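Local coordinates for alpha-n-acetylglucosaminidase family protein (Clostridium perfringens, PDB 4A41), which is a family 32 carbohydrate-binding module of a multimodular alpha-N-acetylglucosaminidase and binds galactose, consistent with a role in targeting the enzyme to glycans, at residues 83-97 with 149-161. Sequence-based numbering, arbitrary orientation.
With CA (calcium ion), chain B; GAL (beta-D-galactopyranose), chain C.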
loop_
_atom_site.group_PDB
_atom_site.type_symbol
_atom_site.label_atom_id
_atom_site.label_comp_id
_atom_site.label_asym_id
_atom_site.label_seq_id
_atom_site.Cartn_x
_atom_site.Cartn_y
_atom_site.Cartn_z
ATOM N N ILE A 83 0.443 13.398 9.207
ATOM C CA ILE A 83 1.409 12.536 8.542
ATOM C C ILE A 83 2.201 13.290 7.502
ATOM O O ILE A 83 1.701 14.258 6.904
ATOM C CB ILE A 83 0.711 11.276 7.936
ATOM C CG1 ILE A 83 -0.327 11.654 6.867
ATOM C CG2 ILE A 83 0.140 10.399 9.060
ATOM C CD1 ILE A 83 -0.717 10.470 5.916
ATOM N N ASN A 84 3.428 12.842 7.260
ATOM C CA ASN A 84 4.263 13.549 6.287
ATOM C C ASN A 84 5.135 12.666 5.435
ATOM O O ASN A 84 5.884 13.178 4.629
ATOM C CB ASN A 84 5.120 14.580 7.017
ATOM C CG ASN A 84 5.847 13.977 8.150
ATOM O OD1 ASN A 84 6.622 13.030 7.974
ATOM N ND2 ASN A 84 5.522 14.440 9.370
ATOM N N LYS A 85 5.080 11.348 5.645
ATOM C CA LYS A 85 5.898 10.447 4.829
ATOM C C LYS A 85 5.211 9.081 4.731
ATOM O O LYS A 85 4.446 8.693 5.620
ATOM C CB LYS A 85 7.314 10.344 5.433
ATOM C CG LYS A 85 8.285 9.428 4.666
ATOM C CD LYS A 85 9.710 9.597 5.196
ATOM C CE LYS A 85 9.984 8.800 6.445
ATOM N NZ LYS A 85 11.466 8.693 6.760
ATOM N N PHE A 86 5.489 8.384 3.638
ATOM C CA PHE A 86 4.924 7.070 3.378
ATOM C C PHE A 86 5.966 6.240 2.669
ATOM O O PHE A 86 6.608 6.740 1.747
ATOM C CB PHE A 86 3.671 7.214 2.496
ATOM C CG PHE A 86 3.020 5.891 2.138
ATOM C CD1 PHE A 86 2.026 5.342 2.953
ATOM C CD2 PHE A 86 3.354 5.235 0.940
ATOM C CE1 PHE A 86 1.401 4.165 2.616
ATOM C CE2 PHE A 86 2.734 4.025 0.594
ATOM C CZ PHE A 86 1.768 3.487 1.429
ATOM N N THR A 87 6.165 4.986 3.080
ATOM C CA THR A 87 7.127 4.158 2.351
ATOM C C THR A 87 6.458 2.899 1.841
ATOM O O THR A 87 5.578 2.334 2.513
ATOM C CB THR A 87 8.374 3.795 3.197
ATOM O OG1 THR A 87 7.987 3.020 4.354
ATOM C CG2 THR A 87 9.133 5.090 3.631
ATOM N N TYR A 88 6.862 2.510 0.625
ATOM C CA TYR A 88 6.379 1.314 -0.036
ATOM C C TYR A 88 7.576 0.409 -0.261
ATOM O O TYR A 88 8.498 0.791 -0.994
ATOM C CB TYR A 88 5.729 1.712 -1.378
ATOM C CG TYR A 88 5.556 0.590 -2.378
ATOM C CD1 TYR A 88 4.673 -0.456 -2.136
ATOM C CD2 TYR A 88 6.296 0.580 -3.556
ATOM C CE1 TYR A 88 4.508 -1.492 -3.073
ATOM C CE2 TYR A 88 6.148 -0.473 -4.490
ATOM C CZ TYR A 88 5.257 -1.499 -4.226
ATOM O OH TYR A 88 5.067 -2.535 -5.124
ATOM N N LEU A 89 7.561 -0.771 0.372
ATOM C CA LEU A 89 8.590 -1.788 0.148
ATOM C C LEU A 89 8.012 -2.878 -0.740
ATOM O O LEU A 89 7.054 -3.570 -0.355
ATOM C CB LEU A 89 9.101 -2.384 1.471
ATOM C CG LEU A 89 10.192 -3.457 1.310
ATOM C CD1 LEU A 89 11.493 -2.794 0.820
ATOM C CD2 LEU A 89 10.419 -4.195 2.633
ATOM N N PRO A 90 8.554 -3.031 -1.964
ATOM C CA PRO A 90 8.105 -4.092 -2.850
ATOM C C PRO A 90 8.493 -5.459 -2.322
ATOM O O PRO A 90 9.378 -5.593 -1.451
ATOM C CB PRO A 90 8.930 -3.859 -4.129
ATOM C CG PRO A 90 9.275 -2.377 -4.095
ATOM C CD PRO A 90 9.495 -2.110 -2.631
ATOM N N ARG A 91 7.822 -6.466 -2.879
ATOM C CA ARG A 91 8.227 -7.859 -2.684
ATOM C C ARG A 91 9.724 -8.045 -3.031
ATOM O O ARG A 91 10.296 -7.264 -3.811
ATOM C CB ARG A 91 7.353 -8.756 -3.555
ATOM C CG ARG A 91 7.675 -8.672 -5.048
ATOM C CD ARG A 91 6.681 -9.440 -5.900
ATOM N NE ARG A 91 6.628 -10.855 -5.527
ATOM C CZ ARG A 91 5.662 -11.690 -5.920
ATOM N NH1 ARG A 91 4.694 -11.284 -6.739
ATOM N NH2 ARG A 91 5.701 -12.972 -5.543
ATOM N N SER A 92 10.299 -9.108 -2.472
ATOM C CA SER A 92 11.708 -9.411 -2.684
ATOM C C SER A 92 11.894 -10.626 -3.565
ATOM O O SER A 92 11.156 -11.606 -3.465
ATOM C CB SER A 92 12.432 -9.645 -1.359
ATOM O OG SER A 92 13.837 -9.666 -1.569
ATOM N N GLY A 93 12.874 -10.532 -4.457
ATOM C CA GLY A 93 13.283 -11.697 -5.238
ATOM C C GLY A 93 12.464 -12.023 -6.466
ATOM O O GLY A 93 12.774 -12.986 -7.167
ATOM N N ALA A 94 11.433 -11.218 -6.730
ATOM C CA ALA A 94 10.574 -11.343 -7.914
ATOM C C ALA A 94 9.875 -9.993 -8.094
ATOM O O ALA A 94 10.026 -9.117 -7.226
ATOM C CB ALA A 94 9.552 -12.453 -7.716
ATOM N N LYS A 95 9.150 -9.808 -9.205
ATOM C CA LYS A 95 8.609 -8.463 -9.544
ATOM C C LYS A 95 7.098 -8.313 -9.780
ATOM O O LYS A 95 6.609 -7.172 -9.835
ATOM C CB LYS A 95 9.364 -7.885 -10.754
ATOM C CG LYS A 95 10.815 -7.513 -10.443
ATOM C CD LYS A 95 11.489 -6.727 -11.570
ATOM C CE LYS A 95 12.874 -6.256 -11.138
ATOM N NZ LYS A 95 13.444 -5.191 -12.036
ATOM N N ASN A 96 6.344 -9.410 -9.904
ATOM C CA ASN A 96 4.893 -9.265 -10.180
ATOM C C ASN A 96 4.226 -8.382 -9.134
ATOM O O ASN A 96 4.372 -8.594 -7.907
ATOM C CB ASN A 96 4.144 -10.583 -10.236
ATOM C CG ASN A 96 4.272 -11.290 -11.570
ATOM O OD1 ASN A 96 4.828 -10.744 -12.551
ATOM N ND2 ASN A 96 3.751 -12.515 -11.607
ATOM N N GLY A 97 3.573 -7.350 -9.638
ATOM C CA GLY A 97 2.847 -6.416 -8.776
ATOM C C GLY A 97 3.659 -5.223 -8.282
ATOM O O GLY A 97 3.099 -4.328 -7.631
ATOM N N GLY A 149 3.181 -6.813 -14.630
ATOM C CA GLY A 149 2.262 -7.898 -14.952
ATOM C C GLY A 149 0.797 -7.512 -14.914
ATOM O O GLY A 149 -0.074 -8.337 -15.173
ATOM N N GLY A 150 0.525 -6.258 -14.554
ATOM C CA GLY A 150 -0.857 -5.823 -14.344
ATOM C C GLY A 150 -1.443 -6.230 -12.999
ATOM O O GLY A 150 -2.648 -6.140 -12.806
ATOM N N PHE A 151 -0.578 -6.679 -12.088
ATOM C CA PHE A 151 -0.932 -6.974 -10.703
ATOM C C PHE A 151 -0.435 -5.796 -9.849
ATOM O O PHE A 151 0.317 -4.964 -10.315
ATOM C CB PHE A 151 -0.184 -8.225 -10.243
ATOM C CG PHE A 151 -0.284 -9.392 -11.203
ATOM C CD1 PHE A 151 -1.441 -10.136 -11.289
ATOM C CD2 PHE A 151 0.823 -9.769 -11.978
ATOM C CE1 PHE A 151 -1.528 -11.232 -12.185
ATOM C CE2 PHE A 151 0.743 -10.860 -12.871
ATOM C CZ PHE A 151 -0.423 -11.580 -12.966
ATOM N N ALA A 152 -0.881 -5.753 -8.597
ATOM C CA ALA A 152 -0.242 -4.881 -7.604
ATOM C C ALA A 152 0.102 -5.686 -6.384
ATOM O O ALA A 152 -0.682 -6.551 -5.945
ATOM C CB ALA A 152 -1.149 -3.721 -7.245
ATOM N N SER A 153 1.273 -5.402 -5.820
ATOM C CA SER A 153 1.678 -6.085 -4.591
ATOM C C SER A 153 2.499 -5.164 -3.709
ATOM O O SER A 153 2.998 -4.140 -4.173
ATOM C CB SER A 153 2.445 -7.398 -4.888
ATOM O OG SER A 153 3.630 -7.139 -5.630
ATOM N N ALA A 154 2.610 -5.512 -2.423
ATOM C CA ALA A 154 3.394 -4.707 -1.465
ATOM C C ALA A 154 3.845 -5.572 -0.305
ATOM O O ALA A 154 3.009 -6.252 0.305
ATOM C CB ALA A 154 2.548 -3.515 -0.929
ATOM N N ALA A 155 5.149 -5.556 -0.016
ATOM C CA ALA A 155 5.658 -6.346 1.115
ATOM C C ALA A 155 5.386 -5.637 2.424
ATOM O O ALA A 155 4.880 -6.252 3.356
ATOM C CB ALA A 155 7.154 -6.634 0.966
ATOM N N GLU A 156 5.714 -4.341 2.487
ATOM C CA GLU A 156 5.529 -3.563 3.718
ATOM C C GLU A 156 5.197 -2.133 3.374
ATOM O O GLU A 156 5.881 -1.509 2.570
ATOM C CB GLU A 156 6.792 -3.575 4.612
ATOM C CG GLU A 156 7.066 -4.900 5.300
ATOM C CD GLU A 156 5.991 -5.223 6.314
ATOM O OE1 GLU A 156 5.781 -4.422 7.241
ATOM O OE2 GLU A 156 5.370 -6.299 6.238
ATOM N N LEU A 157 4.199 -1.594 4.069
ATOM C CA LEU A 157 3.830 -0.177 3.979
ATOM C C LEU A 157 3.992 0.450 5.331
ATOM O O LEU A 157 3.546 -0.104 6.337
ATOM C CB LEU A 157 2.350 -0.073 3.554
ATOM C CG LEU A 157 2.024 -0.725 2.211
ATOM C CD1 LEU A 157 0.502 -0.624 1.929
ATOM C CD2 LEU A 157 2.838 -0.114 1.044
ATOM N N ASN A 158 4.581 1.650 5.344
ATOM C CA ASN A 158 4.729 2.420 6.593
ATOM C C ASN A 158 4.274 3.868 6.423
ATOM O O ASN A 158 4.422 4.466 5.353
ATOM C CB ASN A 158 6.150 2.298 7.163
ATOM C CG ASN A 158 6.383 0.951 7.820
ATOM O OD1 ASN A 158 5.988 0.749 8.970
ATOM N ND2 ASN A 158 6.997 0.027 7.090
ATOM N N VAL A 159 3.751 4.426 7.508
ATOM C CA VAL A 159 3.138 5.782 7.497
ATOM C C VAL A 159 3.829 6.526 8.644
ATOM O O VAL A 159 3.901 6.019 9.774
ATOM C CB VAL A 159 1.612 5.766 7.715
ATOM C CG1 VAL A 159 1.036 7.172 7.592
ATOM C CG2 VAL A 159 0.929 4.860 6.671
ATOM N N PHE A 160 4.360 7.713 8.356
ATOM C CA PHE A 160 5.169 8.449 9.347
ATOM C C PHE A 160 4.496 9.720 9.809
ATOM O O PHE A 160 3.954 10.475 9.002
ATOM C CB PHE A 160 6.528 8.808 8.759
ATOM C CG PHE A 160 7.375 7.611 8.416
ATOM C CD1 PHE A 160 7.032 6.766 7.347
ATOM C CD2 PHE A 160 8.502 7.320 9.161
ATOM C CE1 PHE A 160 7.794 5.638 7.045
ATOM C CE2 PHE A 160 9.294 6.202 8.846
ATOM C CZ PHE A 160 8.945 5.369 7.784
ATOM N N ALA A 161 4.529 9.954 11.118
ATOM C CA ALA A 161 3.979 11.180 11.698
ATOM C C ALA A 161 4.998 11.765 12.654
ATOM O O ALA A 161 5.163 12.993 12.640
ATOM C CB ALA A 161 2.674 10.900 12.397
ATOM O OXT ALA A 161 5.685 11.044 13.406
HETATM CA CA CA B . 4.710 -8.153 4.905
HETATM C C1 GAL C . 3.499 -15.905 -9.643
HETATM C C2 GAL C . 4.003 -15.046 -8.498
HETATM C C3 GAL C . 2.789 -14.638 -7.653
HETATM C C4 GAL C . 1.745 -13.971 -8.539
HETATM C C5 GAL C . 1.378 -14.910 -9.692
HETATM C C6 GAL C . 0.336 -14.292 -10.622
HETATM O O1 GAL C . 4.598 -16.204 -10.457
HETATM O O2 GAL C . 4.979 -15.736 -7.720
HETATM O O3 GAL C . 3.256 -13.796 -6.607
HETATM O O4 GAL C . 2.282 -12.736 -9.056
HETATM O O5 GAL C . 2.574 -15.152 -10.409
HETATM O O6 GAL C . -0.107 -15.226 -11.607
HETATM O O HOH W 1 7.666 0.254 4.101
HETATM O O HOH W 2 5.888 -5.628 -4.712
#
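Lys85 lies across the ring of Phe160: CB packs on Phe160 CB (3.7 Å), CG approaches CD1, and a bend at chi3 (82°) carries CE over the ring centre, 3.4 Å from the centroid of Phe160. NZ continues over the same face as a cation-pi contact, 4.2 Å from that centroid and 22° off the normal. Thr87 OG1 reaches the Phe160 ring in its plane, at the edge. Strands 83-89 and 156-160 run antiparallel (167°) within one sheet of the beta-sandwich characteristic of F5/8 type C domains and family 32 modules; the side chains of Phe86, Tyr88, Leu157 and Val159 share the face turned to strand 139-144. A classic bulge interrupts the pairing where Ala155 N and Glu156 N both donate to Leu89 O; there Ala155 O and Glu156 OE2 bind calcium, while Glu156 OE1 is hydrogen-bonded by Gln27 NE2. Beyond it, Tyr88 OH donates to Ser153 O (2.8 Å). Ser153 OG bonds in the carbonyl plane to Asn96 O (2.8 Å), which also accepts from Arg91 NH1 and thereby ties Ser153 to the arginine whose two terminal nitrogens donate to galactose O3. Asn96 ND2 donates to galactose O4 (3.0 Å), and Phe151 CZ lies 3.7 Å from galactose C6.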